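Local structure of MamA (Candidatus Magnetobacterium bavaricum, 3VTX) at residues 50-63 / 75-87. The protein is a tetratricopeptide-repeat (TPR) protein, an all-helical scaffold of the kind that generally mediates protein-protein interactions. Sequence-based numbering, arbitrary orientation. Where two conformers were deposited one is given.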
loop_
_atom_site.group_PDB
_atom_site.type_symbol
_atom_site.label_atom_id
_atom_site.label_comp_id
_atom_site.label_asym_id
_atom_site.label_seq_id
_atom_site.Cartn_x
_atom_site.Cartn_y
_atom_site.Cartn_z
ATOM N N MET A 50 -9.748 3.039 5.725
ATOM C CA MET A 50 -8.733 3.482 4.744
ATOM C C MET A 50 -9.418 4.214 3.596
ATOM O O MET A 50 -8.869 5.212 3.139
ATOM C CB MET A 50 -7.914 2.305 4.213
ATOM C CG MET A 50 -7.044 1.626 5.254
ATOM S SD MET A 50 -5.814 2.653 6.042
ATOM C CE MET A 50 -4.574 2.794 4.650
ATOM N N ASP A 51 -10.596 3.761 3.197
ATOM C CA ASP A 51 -11.381 4.366 2.106
ATOM C C ASP A 51 -11.677 5.843 2.379
ATOM O O ASP A 51 -11.691 6.690 1.468
ATOM C CB ASP A 51 -12.700 3.625 1.866
ATOM C CG ASP A 51 -12.567 2.305 1.086
ATOM O OD1 ASP A 51 -11.535 2.048 0.435
ATOM O OD2 ASP A 51 -13.577 1.555 1.182
ATOM N N ILE A 52 -11.910 6.170 3.642
ATOM C CA ILE A 52 -12.182 7.550 3.977
ATOM C C ILE A 52 -11.031 8.345 4.562
ATOM O O ILE A 52 -11.201 9.490 4.995
ATOM C CB ILE A 52 -13.403 7.625 4.803
ATOM C CG1 ILE A 52 -13.220 6.775 6.039
ATOM C CG2 ILE A 52 -14.569 7.100 3.936
ATOM C CD1 ILE A 52 -14.297 6.781 6.896
ATOM N N GLY A 53 -9.838 7.801 4.472
ATOM C CA GLY A 53 -8.631 8.463 4.776
ATOM C C GLY A 53 -8.352 8.585 6.262
ATOM O O GLY A 53 -7.788 9.525 6.695
ATOM N N LEU A 54 -8.750 7.586 7.024
ATOM C CA LEU A 54 -8.423 7.483 8.465
ATOM C C LEU A 54 -7.615 6.257 8.818
ATOM O O LEU A 54 -8.060 5.323 9.497
ATOM C CB LEU A 54 -9.740 7.509 9.224
ATOM C CG LEU A 54 -10.565 8.767 9.173
ATOM C CD1 LEU A 54 -11.879 8.549 10.069
ATOM C CD2 LEU A 54 -9.785 9.962 9.709
ATOM N N PRO A 55 -6.359 6.212 8.366
ATOM C CA PRO A 55 -5.489 5.173 8.758
ATOM C C PRO A 55 -5.358 4.995 10.257
ATOM O O PRO A 55 -5.146 3.834 10.712
ATOM C CB PRO A 55 -4.167 5.583 8.102
ATOM C CG PRO A 55 -4.244 7.035 7.943
ATOM C CD PRO A 55 -5.671 7.266 7.599
ATOM N N ASN A 56 -5.440 6.060 11.056
ATOM C CA ASN A 56 -5.305 5.815 12.507
ATOM C C ASN A 56 -6.387 4.862 13.077
ATOM O O ASN A 56 -6.091 3.963 13.859
ATOM C CB ASN A 56 -5.281 7.090 13.264
ATOM C CG ASN A 56 -6.648 7.549 13.725
ATOM O OD1 ASN A 56 -7.060 7.274 14.880
ATOM N ND2 ASN A 56 -7.435 8.210 12.798
ATOM N N ASP A 57 -7.609 5.019 12.603
ATOM C CA ASP A 57 -8.731 4.128 12.958
ATOM C C ASP A 57 -8.596 2.765 12.308
ATOM O O ASP A 57 -8.908 1.742 12.895
ATOM C CB ASP A 57 -10.052 4.847 12.605
ATOM C CG ASP A 57 -10.444 5.888 13.633
ATOM O OD1 ASP A 57 -10.674 5.519 14.795
ATOM O OD2 ASP A 57 -10.473 7.069 13.284
ATOM N N ALA A 58 -8.144 2.733 11.044
ATOM C CA ALA A 58 -7.940 1.481 10.395
ATOM C C ALA A 58 -6.982 0.596 11.170
ATOM O O ALA A 58 -7.236 -0.608 11.339
ATOM C CB ALA A 58 -7.471 1.697 8.912
ATOM N N ILE A 59 -5.883 1.171 11.600
ATOM C CA ILE A 59 -4.819 0.438 12.310
ATOM C C ILE A 59 -5.374 -0.231 13.598
ATOM O O ILE A 59 -4.988 -1.360 13.949
ATOM C CB ILE A 59 -3.626 1.402 12.615
ATOM C CG1 ILE A 59 -2.867 1.731 11.323
ATOM C CG2 ILE A 59 -2.631 0.766 13.710
ATOM C CD1 ILE A 59 -1.912 2.933 11.542
ATOM N N GLU A 60 -6.349 0.403 14.266
ATOM C CA GLU A 60 -6.942 -0.212 15.449
ATOM C C GLU A 60 -7.513 -1.581 15.105
ATOM O O GLU A 60 -7.278 -2.543 15.848
ATOM C CB GLU A 60 -8.043 0.703 16.075
ATOM C CG GLU A 60 -7.447 2.094 16.480
ATOM C CD GLU A 60 -8.456 3.092 17.118
ATOM O OE1 GLU A 60 -9.659 2.815 17.135
ATOM O OE2 GLU A 60 -8.032 4.208 17.585
ATOM N N SER A 61 -8.224 -1.727 13.975
ATOM C CA SER A 61 -8.757 -3.002 13.529
ATOM C C SER A 61 -7.702 -3.936 12.951
ATOM O O SER A 61 -7.762 -5.126 13.145
ATOM C CB SER A 61 -9.911 -2.908 12.535
ATOM O OG SER A 61 -11.055 -2.423 13.207
ATOM N N LEU A 62 -6.799 -3.398 12.161
ATOM C CA LEU A 62 -5.794 -4.205 11.490
ATOM C C LEU A 62 -4.831 -4.770 12.570
ATOM O O LEU A 62 -4.334 -5.909 12.402
ATOM C CB LEU A 62 -4.997 -3.342 10.492
ATOM C CG LEU A 62 -5.851 -2.894 9.290
ATOM C CD1 LEU A 62 -5.180 -1.684 8.541
ATOM C CD2 LEU A 62 -5.984 -4.039 8.364
ATOM N N LYS A 63 -4.501 -4.034 13.636
ATOM C CA LYS A 63 -3.691 -4.574 14.747
ATOM C C LYS A 63 -4.352 -5.826 15.371
ATOM O O LYS A 63 -3.666 -6.866 15.620
ATOM C CB LYS A 63 -3.364 -3.533 15.865
ATOM C CG LYS A 63 -2.226 -2.562 15.430
ATOM C CD LYS A 63 -2.112 -1.460 16.493
ATOM C CE LYS A 63 -0.894 -0.528 16.337
ATOM N NZ LYS A 63 -1.001 0.552 17.501
ATOM N N ALA A 75 -3.447 -7.839 4.473
ATOM C CA ALA A 75 -3.608 -7.179 5.756
ATOM C C ALA A 75 -2.332 -6.472 6.229
ATOM O O ALA A 75 -2.392 -5.355 6.711
ATOM C CB ALA A 75 -4.108 -8.156 6.803
ATOM N N TYR A 76 -1.195 -7.158 6.133
ATOM C CA TYR A 76 0.083 -6.585 6.443
ATOM C C TYR A 76 0.410 -5.380 5.545
ATOM O O TYR A 76 1.001 -4.401 6.040
ATOM C CB TYR A 76 1.172 -7.652 6.461
ATOM C CG TYR A 76 1.214 -8.482 7.721
ATOM C CD1 TYR A 76 1.570 -7.913 8.926
ATOM C CD2 TYR A 76 0.933 -9.870 7.693
ATOM C CE1 TYR A 76 1.612 -8.685 10.082
ATOM C CE2 TYR A 76 0.999 -10.633 8.844
ATOM C CZ TYR A 76 1.345 -10.058 10.004
ATOM O OH TYR A 76 1.456 -10.821 11.179
ATOM N N TYR A 77 0.095 -5.480 4.259
ATOM C CA TYR A 77 0.351 -4.400 3.338
ATOM C C TYR A 77 -0.449 -3.178 3.786
ATOM O O TYR A 77 0.053 -2.062 3.738
ATOM C CB TYR A 77 -0.031 -4.817 1.891
ATOM C CG TYR A 77 -0.025 -3.625 0.922
ATOM C CD1 TYR A 77 1.187 -2.978 0.543
ATOM C CD2 TYR A 77 -1.223 -3.100 0.445
ATOM C CE1 TYR A 77 1.137 -1.924 -0.312
ATOM C CE2 TYR A 77 -1.261 -1.979 -0.425
ATOM C CZ TYR A 77 -0.056 -1.419 -0.753
ATOM O OH TYR A 77 -0.005 -0.313 -1.583
ATOM N N ILE A 78 -1.720 -3.369 4.111
ATOM C CA ILE A 78 -2.582 -2.251 4.465
ATOM C C ILE A 78 -2.126 -1.690 5.786
ATOM O O ILE A 78 -2.005 -0.485 5.916
ATOM C CB ILE A 78 -4.064 -2.612 4.489
ATOM C CG1 ILE A 78 -4.532 -3.120 3.103
ATOM C CG2 ILE A 78 -4.856 -1.378 5.007
ATOM C CD1 ILE A 78 -5.973 -3.780 3.069
ATOM N N LEU A 79 -1.782 -2.552 6.729
ATOM C CA LEU A 79 -1.280 -2.135 8.032
ATOM C C LEU A 79 0.006 -1.367 7.861
ATOM O O LEU A 79 0.207 -0.323 8.433
ATOM C CB LEU A 79 -1.013 -3.350 8.927
ATOM C CG LEU A 79 -0.379 -3.079 10.334
ATOM C CD1 LEU A 79 -1.209 -2.031 11.108
ATOM C CD2 LEU A 79 -0.224 -4.415 11.175
ATOM N N GLY A 80 0.904 -1.894 7.056
ATOM C CA GLY A 80 2.176 -1.146 6.876
ATOM C C GLY A 80 2.023 0.163 6.121
ATOM O O GLY A 80 2.620 1.170 6.493
ATOM N N SER A 81 1.202 0.158 5.092
ATOM C CA SER A 81 0.827 1.407 4.379
ATOM C C SER A 81 0.228 2.460 5.315
ATOM O O SER A 81 0.585 3.647 5.275
ATOM C CB SER A 81 -0.110 1.116 3.189
ATOM O OG SER A 81 0.497 0.342 2.182
ATOM N N ALA A 82 -0.671 2.029 6.177
ATOM C CA ALA A 82 -1.301 2.919 7.149
ATOM C C ALA A 82 -0.309 3.489 8.145
ATOM O O ALA A 82 -0.370 4.675 8.549
ATOM C CB ALA A 82 -2.421 2.125 7.922
ATOM N N ASN A 83 0.598 2.631 8.597
ATOM C CA ASN A 83 1.637 3.048 9.535
ATOM C C ASN A 83 2.514 4.107 8.901
ATOM O O ASN A 83 2.895 5.079 9.570
ATOM C CB ASN A 83 2.402 1.790 9.993
ATOM C CG ASN A 83 1.736 1.105 11.166
ATOM O OD1 ASN A 83 1.428 1.766 12.170
ATOM N ND2 ASN A 83 1.843 -0.201 11.170
ATOM N N PHE A 84 2.814 3.981 7.613
ATOM C CA PHE A 84 3.592 5.040 6.931
ATOM C C PHE A 84 2.768 6.338 6.926
ATOM O O PHE A 84 3.299 7.414 7.165
ATOM C CB PHE A 84 3.921 4.610 5.544
ATOM C CG PHE A 84 4.787 5.544 4.727
ATOM C CD1 PHE A 84 5.878 6.211 5.272
ATOM C CD2 PHE A 84 4.580 5.609 3.340
ATOM C CE1 PHE A 84 6.675 6.964 4.468
ATOM C CE2 PHE A 84 5.402 6.413 2.559
ATOM C CZ PHE A 84 6.428 7.051 3.130
ATOM N N MET A 85 1.455 6.238 6.703
ATOM C CA MET A 85 0.600 7.441 6.685
ATOM C C MET A 85 0.587 8.166 8.017
ATOM O O MET A 85 0.392 9.395 8.043
ATOM C CB MET A 85 -0.841 7.105 6.260
ATOM C CG MET A 85 -0.943 6.635 4.829
ATOM S SD MET A 85 -2.608 6.148 4.468
ATOM C CE MET A 85 -2.382 4.921 3.175
ATOM N N ILE A 86 0.732 7.473 9.104
ATOM C CA ILE A 86 0.665 8.058 10.431
ATOM C C ILE A 86 2.066 8.289 11.044
ATOM O O ILE A 86 2.184 8.567 12.241
ATOM C CB ILE A 86 -0.219 7.268 11.382
ATOM C CG1 ILE A 86 0.375 5.931 11.779
ATOM C CG2 ILE A 86 -1.699 7.186 10.844
ATOM C CD1 ILE A 86 -0.125 5.446 13.196
ATOM N N ASP A 87 3.088 8.190 10.177
ATOM C CA ASP A 87 4.476 8.527 10.568
ATOM C C ASP A 87 5.053 7.548 11.570
ATOM O O ASP A 87 5.769 7.952 12.530
ATOM C CB ASP A 87 4.508 9.948 11.157
ATOM C CG ASP A 87 5.826 10.596 10.958
ATOM O OD1 ASP A 87 6.460 10.229 9.951
ATOM O OD2 ASP A 87 6.214 11.460 11.788
#
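Ile59 and Ile86 meet end to end, and the pair is tight, with Ile59 CD1 3.5 Å from Ile86 CD1. The Ile59 chain also lies against the small methyl of Ala82, CG1 standing 3.5 Å from Ala82 CB, while its other branch, CG2, meets Leu79 CD1, one side chain lying square across the other. Leu79 owes this position to its first torsion, which sets CG trans to the backbone N (chi1 176°) and brings CD1 against both Ile59 CG2 and Leu62 CB. One turn further along, Leu62 sends CD1 across the Ile78 side chain to CG2, 3.6 Å away. The axes of 55-63 and 75-85 come within 9.0 Å and run roughly antiparallel (144°), as expected of successive helices in a TPR superhelix. Helix 39-51 joins them through its last turn: Met50 and Ile78 run past one another in opposing senses, with Met50 CG 3.7 Å from Ile78 CG2. Bends at chi2 and chi3 fold the Met50 chain over Ala82, where SD meets the methyl, and carry CE to Met85 CE. A Schellman motif with Gly53 as C-prime residue ends helix 39-51, and Pro55 then starts the next helix with its ring lying across Met85, CG touching Met85 CB at 3.8 Å and Ile86 CG2 at 3.9 Å.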